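Local coordinates for protein glycosyl transferase (Staphylococcus aureus, PDB 5TZJ) that is a family 2 glycosyl transferase that holds uridine-diphosphate-N-acetylglucosamine in a pocket of its N-terminal region, at residues T9-E13 / D40-T46; V293-L297 / F345-D349. All blocks are in the same frame, centred on the assembly; numbering follows the deposited sequence.

Contact 1: T9-E13 / D40-T46; sequences TYNSE and DCSTDQT. With UD1 (uridine-diphosphate-N-acetylglucosamine), chain C.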
loop_
_atom_site.group_PDB
_atom_site.type_symbol
_atom_site.label_atom_id
_atom_site.label_comp_id
_atom_site.label_asym_id
_atom_site.label_seq_id
_atom_site.Cartn_x
_atom_site.Cartn_y
_atom_site.Cartn_z
ATOM N N THR A 9 12.481 9.394 -9.117
ATOM C CA THR A 9 13.813 8.788 -9.198
ATOM C C THR A 9 14.720 9.266 -8.061
ATOM O O THR A 9 14.586 10.400 -7.573
ATOM C CB THR A 9 14.503 9.095 -10.547
ATOM O OG1 THR A 9 14.704 10.510 -10.673
ATOM C CG2 THR A 9 13.639 8.607 -11.725
ATOM N N TYR A 10 15.675 8.404 -7.670
ATOM C CA TYR A 10 16.661 8.755 -6.631
ATOM C C TYR A 10 17.890 7.869 -6.814
ATOM O O TYR A 10 17.860 6.701 -6.427
ATOM C CB TYR A 10 16.121 8.617 -5.215
ATOM C CG TYR A 10 17.161 9.106 -4.177
ATOM C CD1 TYR A 10 17.894 10.283 -4.400
ATOM C CD2 TYR A 10 17.441 8.378 -3.024
ATOM C CE1 TYR A 10 18.833 10.730 -3.500
ATOM C CE2 TYR A 10 18.399 8.832 -2.094
ATOM C CZ TYR A 10 19.084 10.002 -2.349
ATOM O OH TYR A 10 20.026 10.471 -1.466
ATOM N N ASN A 11 18.965 8.434 -7.397
ATOM C CA ASN A 11 20.199 7.680 -7.643
ATOM C C ASN A 11 19.887 6.356 -8.348
ATOM O O ASN A 11 20.364 5.276 -7.982
ATOM C CB ASN A 11 20.966 7.473 -6.340
ATOM C CG ASN A 11 21.575 8.783 -5.826
ATOM O OD1 ASN A 11 21.836 9.705 -6.617
ATOM N ND2 ASN A 11 21.814 8.867 -4.516
ATOM N N SER A 12 19.091 6.472 -9.407
ATOM C CA SER A 12 18.535 5.351 -10.150
ATOM C C SER A 12 19.322 5.048 -11.414
ATOM O O SER A 12 18.763 4.478 -12.355
ATOM C CB SER A 12 17.081 5.651 -10.518
ATOM O OG SER A 12 16.288 5.932 -9.386
ATOM N N GLU A 13 20.596 5.455 -11.479
ATOM C CA GLU A 13 21.285 5.402 -12.767
ATOM C C GLU A 13 21.537 3.970 -13.241
ATOM O O GLU A 13 21.576 3.732 -14.454
ATOM C CB GLU A 13 22.597 6.189 -12.710
ATOM C CG GLU A 13 23.818 5.369 -12.396
ATOM C CD GLU A 13 25.034 6.238 -12.110
ATOM O OE1 GLU A 13 25.127 7.361 -12.659
ATOM O OE2 GLU A 13 25.888 5.805 -11.303
ATOM N N ASP A 40 14.499 13.028 -7.106
ATOM C CA ASP A 40 14.606 13.441 -5.704
ATOM C C ASP A 40 16.051 13.774 -5.338
ATOM O O ASP A 40 16.631 13.213 -4.394
ATOM C CB ASP A 40 14.042 12.352 -4.797
ATOM C CG ASP A 40 13.504 12.906 -3.489
ATOM O OD1 ASP A 40 13.733 14.126 -3.233
ATOM O OD2 ASP A 40 12.887 12.113 -2.712
ATOM N N CYS A 41 16.625 14.699 -6.110
ATOM C CA CYS A 41 17.971 15.237 -5.877
ATOM C C CYS A 41 19.037 14.139 -5.945
ATOM O O CYS A 41 19.832 13.952 -5.021
ATOM C CB CYS A 41 18.045 15.985 -4.548
ATOM S SG CYS A 41 19.442 17.179 -4.535
ATOM N N SER A 42 19.050 13.410 -7.062
ATOM C CA SER A 42 20.090 12.418 -7.305
ATOM C C SER A 42 21.454 13.081 -7.425
ATOM O O SER A 42 21.577 14.225 -7.891
ATOM C CB SER A 42 19.799 11.630 -8.589
ATOM O OG SER A 42 18.620 10.849 -8.390
ATOM N N THR A 43 22.488 12.346 -6.998
ATOM C CA THR A 43 23.857 12.780 -7.241
ATOM C C THR A 43 24.537 12.004 -8.356
ATOM O O THR A 43 25.685 12.312 -8.683
ATOM C CB THR A 43 24.688 12.659 -5.963
ATOM O OG1 THR A 43 24.616 11.301 -5.496
ATOM C CG2 THR A 43 24.149 13.614 -4.875
ATOM N N ASP A 44 23.876 11.014 -8.948
ATOM C CA ASP A 44 24.505 10.242 -9.999
ATOM C C ASP A 44 24.035 10.776 -11.353
ATOM O O ASP A 44 23.481 11.879 -11.439
ATOM C CB ASP A 44 24.209 8.751 -9.786
ATOM C CG ASP A 44 22.732 8.411 -9.903
ATOM O OD1 ASP A 44 21.890 9.309 -10.133
ATOM O OD2 ASP A 44 22.406 7.220 -9.744
ATOM N N GLN A 45 24.228 9.995 -12.409
ATOM C CA GLN A 45 23.879 10.410 -13.763
ATOM C C GLN A 45 22.445 10.051 -14.139
ATOM O O GLN A 45 22.138 9.949 -15.341
ATOM C CB GLN A 45 24.855 9.804 -14.772
ATOM C CG GLN A 45 26.280 10.372 -14.698
ATOM C CD GLN A 45 26.356 11.845 -15.082
ATOM O OE1 GLN A 45 26.169 12.735 -14.236
ATOM N NE2 GLN A 45 26.608 12.113 -16.374
ATOM N N THR A 46 21.563 9.865 -13.139
ATOM C CA THR A 46 20.174 9.512 -13.427
ATOM C C THR A 46 19.584 10.458 -14.476
ATOM O O THR A 46 19.000 10.004 -15.468
ATOM C CB THR A 46 19.319 9.506 -12.139
ATOM O OG1 THR A 46 19.690 8.409 -11.285
ATOM C CG2 THR A 46 17.815 9.351 -12.452
HETATM C "C1'" UD1 C . 7.861 -0.396 -2.482
HETATM C "C2'" UD1 C . 6.642 0.048 -3.282
HETATM C "C3'" UD1 C . 6.855 1.486 -3.618
HETATM C "C4'" UD1 C . 6.686 2.243 -2.347
HETATM C "C5'" UD1 C . 7.894 1.930 -1.461
HETATM C "C6'" UD1 C . 7.779 2.631 -0.140
HETATM C "C7'" UD1 C . 5.656 -1.969 -4.405
HETATM C "C8'" UD1 C . 5.018 -2.344 -3.079
HETATM N "N2'" UD1 C . 6.479 -0.790 -4.502
HETATM O "O1'" UD1 C . 8.938 -0.317 -3.341
HETATM O "O3'" UD1 C . 5.972 1.945 -4.681
HETATM O "O4'" UD1 C . 6.589 3.627 -2.618
HETATM O "O5'" UD1 C . 8.000 0.461 -1.240
HETATM O "O6'" UD1 C . 6.466 2.509 0.349
HETATM O "O7'" UD1 C . 5.512 -2.641 -5.363
HETATM N N1 UD1 C . 12.531 7.294 -4.303
HETATM C C2 UD1 C . 12.479 8.783 -4.280
HETATM N N3 UD1 C . 13.126 9.551 -3.170
HETATM C C4 UD1 C . 13.795 8.811 -2.105
HETATM C C5 UD1 C . 13.822 7.312 -2.118
HETATM C C6 UD1 C . 13.180 6.565 -3.226
HETATM O O2 UD1 C . 11.934 9.354 -5.147
HETATM O O4 UD1 C . 14.310 9.419 -1.224
HETATM C C1B UD1 C . 11.846 6.595 -5.360
HETATM C C2B UD1 C . 12.689 5.373 -6.025
HETATM O "O2'" UD1 C . 13.622 5.926 -7.036
HETATM C C3B UD1 C . 11.751 4.561 -6.514
HETATM C C4B UD1 C . 10.521 4.736 -5.600
HETATM O O4B UD1 C . 10.763 6.041 -4.820
HETATM O O3B UD1 C . 11.299 4.997 -7.884
HETATM C C5B UD1 C . 10.334 3.697 -4.642
HETATM O O5B UD1 C . 11.466 3.602 -3.822
HETATM P PA UD1 C . 12.133 2.101 -3.666
HETATM O O1A UD1 C . 13.491 2.200 -3.021
HETATM O O2A UD1 C . 12.205 1.425 -5.024
HETATM O O3A UD1 C . 11.038 1.292 -2.704
HETATM P PB UD1 C . 10.515 -0.272 -2.843
HETATM O O1B UD1 C . 11.318 -1.104 -3.817
HETATM O O2B UD1 C . 10.762 -0.770 -1.428
#
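Asp40 N donates to Thr9 O over 2.7 Å, an almost straight bond (175°) joining the C-terminal end of strand 3-9 to the first residue after the parallel strand 33-39. Asn11 N reaches Ser42 OG at 2.6 Å. Ser42 OG is also bonded to Asp39, which fixes its rotation. Asn11 OD1 turns back on the second loop and takes Thr43 N at 2.7 Å in its carbonyl plane. Asn11 ND2 sits above the rim of the Tyr10 ring, and Cys41 O lies at that ring's edge. Asp44 OD1 accepts from Thr46 N, an Asx turn, and from Thr46 OG1 at 2.6 Å, both on one face of the carboxylate. Asp44 OD2 is met from above the plane by Glu13 N at 3.1 Å. The Glu13 side chain passes that of Asp44 in the opposite direction, and its OE1 takes Gln45 N at 2.8 Å. Asp40 CG lies anti to the backbone N (chi1 -152°), and OD2 receives N3 of the uracil at 2.6 Å (164°). Ser68 N holds its OD1. The chemistry fits the nucleotide-binding edge of a GT-A fold: Asp40 binds the uracil N3-H, consistent with base recognition, while backbone N-H groups probably offset the closeness of the Glu13 and Asp44 carboxylates.

Contact 2: V293-L297 / F345-D349; sequences VMSKL and FEGID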
loop_
_atom_site.group_PDB
_atom_site.type_symbol
_atom_site.label_atom_id
_atom_site.label_comp_id
_atom_site.label_asym_id
_atom_site.label_seq_id
_atom_site.Cartn_x
_atom_site.Cartn_y
_atom_site.Cartn_z
ATOM N N VAL A 293 -13.269 -8.461 13.300
ATOM C CA VAL A 293 -11.948 -8.902 12.819
ATOM C C VAL A 293 -11.783 -10.400 13.095
ATOM O O VAL A 293 -12.564 -10.969 13.865
ATOM C CB VAL A 293 -10.803 -8.114 13.483
ATOM C CG1 VAL A 293 -11.030 -6.618 13.263
ATOM C CG2 VAL A 293 -10.731 -8.439 14.999
ATOM N N MET A 294 -10.735 -11.018 12.529
ATOM C CA MET A 294 -10.388 -12.400 12.868
ATOM C C MET A 294 -10.280 -12.582 14.385
ATOM O O MET A 294 -9.638 -11.796 15.068
ATOM C CB MET A 294 -9.074 -12.803 12.212
ATOM C CG MET A 294 -9.231 -13.050 10.709
ATOM S SD MET A 294 -7.671 -13.637 9.985
ATOM C CE MET A 294 -6.595 -12.207 10.164
ATOM N N SER A 295 -10.957 -13.617 14.916
ATOM C CA SER A 295 -10.986 -13.745 16.369
ATOM C C SER A 295 -9.596 -13.742 17.021
ATOM O O SER A 295 -9.440 -13.261 18.138
ATOM C CB SER A 295 -11.768 -15.037 16.722
ATOM O OG SER A 295 -11.157 -16.075 16.007
ATOM N N LYS A 296 -8.575 -14.307 16.382
ATOM C CA LYS A 296 -7.250 -14.293 17.014
ATOM C C LYS A 296 -6.712 -12.877 17.225
ATOM O O LYS A 296 -5.874 -12.655 18.130
ATOM C CB LYS A 296 -6.254 -15.116 16.181
ATOM C CG LYS A 296 -5.964 -14.475 14.774
ATOM C CD LYS A 296 -5.033 -15.316 13.941
ATOM C CE LYS A 296 -4.831 -14.752 12.494
ATOM N NZ LYS A 296 -3.847 -15.554 11.690
ATOM N N LEU A 297 -7.238 -11.890 16.494
ATOM C CA LEU A 297 -6.721 -10.528 16.669
ATOM C C LEU A 297 -7.388 -9.780 17.801
ATOM O O LEU A 297 -6.863 -8.738 18.214
ATOM C CB LEU A 297 -6.906 -9.691 15.381
ATOM C CG LEU A 297 -6.152 -10.389 14.243
ATOM C CD1 LEU A 297 -6.324 -9.657 12.822
ATOM C CD2 LEU A 297 -4.634 -10.628 14.591
ATOM N N PHE A 345 -11.132 -14.690 25.577
ATOM C CA PHE A 345 -11.419 -14.321 24.189
ATOM C C PHE A 345 -11.816 -15.556 23.396
ATOM O O PHE A 345 -11.039 -16.513 23.333
ATOM C CB PHE A 345 -10.180 -13.679 23.530
ATOM C CG PHE A 345 -9.774 -12.428 24.200
ATOM C CD1 PHE A 345 -10.318 -11.213 23.773
ATOM C CD2 PHE A 345 -8.938 -12.455 25.316
ATOM C CE1 PHE A 345 -9.979 -10.021 24.399
ATOM C CE2 PHE A 345 -8.597 -11.233 25.967
ATOM C CZ PHE A 345 -9.103 -10.037 25.489
ATOM N N GLU A 346 -12.964 -15.498 22.721
ATOM C CA GLU A 346 -13.615 -16.691 22.177
ATOM C C GLU A 346 -13.370 -16.843 20.676
ATOM O O GLU A 346 -13.108 -15.853 19.971
ATOM C CB GLU A 346 -15.123 -16.625 22.425
ATOM C CG GLU A 346 -15.479 -16.429 23.882
ATOM C CD GLU A 346 -16.854 -17.006 24.245
ATOM O OE1 GLU A 346 -17.758 -17.077 23.373
ATOM O OE2 GLU A 346 -16.993 -17.405 25.416
ATOM N N GLY A 347 -13.455 -18.103 20.200
ATOM C CA GLY A 347 -13.534 -18.393 18.766
ATOM C C GLY A 347 -12.201 -18.402 18.036
ATOM O O GLY A 347 -12.148 -18.265 16.800
ATOM N N ILE A 348 -11.108 -18.585 18.745
ATOM C CA ILE A 348 -9.795 -18.354 18.136
ATOM C C ILE A 348 -9.353 -19.574 17.340
ATOM O O ILE A 348 -9.360 -20.717 17.839
ATOM C CB ILE A 348 -8.779 -17.991 19.212
ATOM C CG1 ILE A 348 -9.097 -16.566 19.715
ATOM C CG2 ILE A 348 -7.356 -18.173 18.678
ATOM C CD1 ILE A 348 -8.420 -16.213 21.013
ATOM N N ASP A 349 -8.991 -19.331 16.082
ATOM C CA ASP A 349 -8.540 -20.358 15.155
ATOM C C ASP A 349 -7.599 -19.669 14.139
ATOM O O ASP A 349 -7.342 -18.419 14.284
ATOM C CB ASP A 349 -9.732 -20.993 14.462
ATOM C CG ASP A 349 -10.611 -19.966 13.769
ATOM O OD1 ASP A 349 -10.219 -18.783 13.696
ATOM O OD2 ASP A 349 -11.694 -20.335 13.263
HETATM O O HOH W 1 -11.536 -13.635 20.349
#
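Ser295 makes the main polar bond to the strand end. Ser295 OG lies between the backbone N and the carbonyl carbon (chi1 54°) and donates to Gly347 O over a short 2.5 Å. The hydroxyl does not follow a carbonyl lone pair. It comes from above the carbonyl plane, 58° out of it. The CB of Ser295 rests on Glu346 O at 3.6 Å. One water ties the two backbones together as well, donating to Ser295 O at 3.1 Å and to Glu346 O at 2.7 Å. The partner here is the last strand, 344-348, an outer strand of a three-stranded antiparallel sheet. Gly347 and Ile348 both face Leu334 of the middle strand, a G1 beta bulge. The positive phi of Gly347 suits glycine. Beyond the bulge, Ile348 lays CG1 against Ser295 O at 3.7 Å. Lys296 comes next, and its CB meets Ile348 CG2 at 4.1 Å. The rest of the lysine chain is extended. Lys296 CD passes Asp349 O at 3.9 Å, and the end of the side chain then leads away from the strand. Lys296 O is bonded to the hydroxyl of Tyr319. In this loop, which also packs on helix 239-256, Leu297 N donates to Met294 O at 2.8 Å, closing a turn just before helix 298-305.

The two contacts share no helix or strand. Their centres are about 47 Å apart, on opposite sides of the chain's centre, and contact 1 closes along the chain before contact 2 opens. Both are partly buried and lie far from that centre. Contact 1 joins two loops of the family 2 region beside the bound ligand. It covers more than twice the area of contact 2 and is dense in hydrogen bonds, with side-chain oxygens taking backbone N-H groups. Contact 2 lies away from the ligand and sets the loop before helix 298-305 against the C-terminal sheet. It relies on one serine hydroxyl, one bridging water and aliphatic carbon contacts.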